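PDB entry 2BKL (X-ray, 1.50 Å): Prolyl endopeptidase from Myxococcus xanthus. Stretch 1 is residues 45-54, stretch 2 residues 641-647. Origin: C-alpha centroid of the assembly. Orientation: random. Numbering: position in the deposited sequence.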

# COMPACT_ATOMS: atom_id res chain seq x y z
N HIS A 45 21.12 17.85 10.22
CA HIS A 45 20.51 19.16 10.12
C HIS A 45 19.00 19.10 10.35
O HIS A 45 18.44 19.89 11.08
CB HIS A 45 20.81 19.80 8.76
CG HIS A 45 20.07 21.08 8.54
ND1 HIS A 45 20.41 22.25 9.18
CD2 HIS A 45 18.99 21.35 7.79
CE1 HIS A 45 19.57 23.20 8.80
NE2 HIS A 45 18.69 22.68 7.96
N ALA A 46 18.36 18.09 9.75
CA ALA A 46 16.93 17.96 9.90
C ALA A 46 16.57 17.67 11.36
O ALA A 46 15.65 18.27 11.89
CB ALA A 46 16.40 16.88 9.00
N ARG A 47 17.30 16.77 12.01
CA ARG A 47 16.97 16.41 13.39
C ARG A 47 17.21 17.60 14.32
O ARG A 47 16.42 17.83 15.25
CB ARG A 47 17.81 15.23 13.90
CG ARG A 47 17.77 13.95 13.07
CD ARG A 47 16.41 13.47 12.76
NE ARG A 47 16.43 12.18 12.03
CZ ARG A 47 15.95 11.03 12.49
NH1 ARG A 47 15.38 10.97 13.68
NH2 ARG A 47 15.99 9.95 11.73
N GLU A 48 18.28 18.36 14.08
CA GLU A 48 18.59 19.56 14.87
C GLU A 48 17.47 20.58 14.73
O GLU A 48 17.02 21.17 15.73
CB GLU A 48 19.93 20.19 14.42
CG GLU A 48 20.30 21.50 15.12
CD GLU A 48 20.38 22.73 14.20
OE1 GLU A 48 21.46 22.96 13.60
OE2 GLU A 48 19.38 23.50 14.09
N ALA A 49 17.00 20.79 13.51
CA ALA A 49 15.95 21.76 13.26
C ALA A 49 14.63 21.31 13.90
O ALA A 49 13.96 22.11 14.53
CB ALA A 49 15.79 21.99 11.76
N LEU A 50 14.30 20.03 13.74
CA LEU A 50 13.06 19.47 14.27
C LEU A 50 13.01 19.59 15.81
O LEU A 50 11.97 19.83 16.38
CB LEU A 50 12.91 17.99 13.86
CG LEU A 50 12.62 17.71 12.35
CD1 LEU A 50 13.07 16.34 11.89
CD2 LEU A 50 11.14 17.89 12.08
N ALA A 51 14.16 19.47 16.45
CA ALA A 51 14.23 19.42 17.92
C ALA A 51 13.86 20.75 18.58
O ALA A 51 13.50 20.78 19.76
CB ALA A 51 15.65 18.96 18.36
N LYS A 52 13.93 21.83 17.80
CA LYS A 52 13.60 23.19 18.25
C LYS A 52 12.13 23.54 18.03
O LYS A 52 11.68 24.59 18.47
CB LYS A 52 14.44 24.23 17.48
CG LYS A 52 15.93 23.96 17.39
CD LYS A 52 16.74 25.26 17.34
CE LYS A 52 17.00 25.83 18.75
NZ LYS A 52 16.38 27.17 19.01
N PHE A 53 11.40 22.70 17.29
CA PHE A 53 10.01 22.98 16.90
C PHE A 53 9.11 22.79 18.10
O PHE A 53 9.53 22.16 19.07
CB PHE A 53 9.53 22.09 15.73
CG PHE A 53 10.19 22.39 14.41
CD1 PHE A 53 10.83 23.60 14.16
CD2 PHE A 53 10.17 21.43 13.40
CE1 PHE A 53 11.45 23.83 12.91
CE2 PHE A 53 10.77 21.66 12.17
CZ PHE A 53 11.41 22.86 11.93
N PRO A 54 7.91 23.38 18.07
CA PRO A 54 7.08 23.45 19.28
C PRO A 54 6.23 22.21 19.55
O PRO A 54 5.85 21.48 18.63
CB PRO A 54 6.19 24.68 19.03
CG PRO A 54 6.04 24.73 17.55
CD PRO A 54 7.26 24.08 16.94
N ALA A 641 13.75 23.40 4.05
CA ALA A 641 13.65 22.16 3.27
C ALA A 641 14.57 21.15 3.94
O ALA A 641 15.78 21.36 3.97
CB ALA A 641 14.04 22.40 1.82
N LEU A 642 14.00 20.11 4.54
CA LEU A 642 14.70 19.18 5.40
C LEU A 642 14.64 17.78 4.87
O LEU A 642 13.58 17.37 4.39
CB LEU A 642 14.09 19.22 6.82
CG LEU A 642 14.03 20.58 7.51
CD1 LEU A 642 13.29 20.50 8.82
CD2 LEU A 642 15.41 21.14 7.74
N LEU A 643 15.74 17.04 4.95
CA LEU A 643 15.78 15.64 4.61
C LEU A 643 15.99 14.82 5.89
O LEU A 643 17.08 14.81 6.44
CB LEU A 643 16.90 15.36 3.59
CG LEU A 643 17.11 13.89 3.21
CD1 LEU A 643 15.91 13.30 2.50
CD2 LEU A 643 18.36 13.72 2.34
N ARG A 644 14.95 14.16 6.35
CA ARG A 644 14.99 13.29 7.50
C ARG A 644 15.11 11.83 7.06
O ARG A 644 14.24 11.36 6.32
CB ARG A 644 13.70 13.48 8.27
CG ARG A 644 13.61 12.73 9.59
CD ARG A 644 12.18 12.69 10.11
NE ARG A 644 12.05 12.14 11.44
CZ ARG A 644 11.98 10.85 11.74
NH1 ARG A 644 12.06 9.91 10.83
NH2 ARG A 644 11.85 10.51 13.01
N ILE A 645 16.14 11.12 7.48
CA ILE A 645 16.36 9.76 7.03
C ILE A 645 16.11 8.81 8.18
O ILE A 645 16.84 8.82 9.18
CB ILE A 645 17.77 9.59 6.45
CG1 ILE A 645 18.05 10.63 5.33
CG2 ILE A 645 17.98 8.14 5.95
CD1 ILE A 645 19.52 10.62 4.82
N GLU A 646 15.09 7.98 8.07
CA GLU A 646 14.78 7.02 9.12
C GLU A 646 15.76 5.87 9.05
O GLU A 646 15.99 5.32 7.97
CB GLU A 646 13.36 6.52 8.93
CG GLU A 646 12.84 5.54 9.97
CD GLU A 646 12.27 6.19 11.21
OE1 GLU A 646 11.48 7.16 11.08
OE2 GLU A 646 12.54 5.67 12.32
N ALA A 647 16.31 5.49 10.20
CA ALA A 647 17.27 4.41 10.27
C ALA A 647 16.58 3.04 10.29
O ALA A 647 15.48 2.90 10.81
CB ALA A 647 18.15 4.58 11.49
O HOH W 1 15.54 7.18 12.62

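A helix crosses a strand here at 108° between their N-to-C directions, the axes approaching to 7.4 Å, a closeness that small residues on the helix permit. His45 starts sideways to the strand, but its t rotamer brings the ring back, with CD2 3.6 Å from Leu642 CD2. Ala46 is the pivot: its CA lies 5.2 Å from the CA of Leu642, and its CB packs 3.9 Å from Leu642 CB and 3.4 Å from Leu643 O, so a methyl fills the space between helix and strand backbone.

Arg47 supplies the polar link. Its side chain runs along the strand until NH2 donates to Ile645 O at 2.9 Å, using a carbonyl at the guanidinium edge. The same NH2 gives a hydrogen bond to a water that also accepts from Ala647 N. Its guanidinium lies flat on that of Arg644, centres 4.0 Å apart; the two like charges lie close together, and Arg644 NH1 also forms a salt bridge to Glu646 OE1, 2.8 Å long, within the strand stretch.

One turn on from Ala46, Ala49 and Leu50 both point toward the strand. Ala49 CB meets Leu642 CD2 at 4.1 Å, while Leu50 CD1 sits 4.2 Å from Arg644 CD, against the aliphatic part of that arginine. Past the helix, Phe53 places CZ 4.3 Å from Leu642 CD1, adding an aromatic neighbour to the leucine.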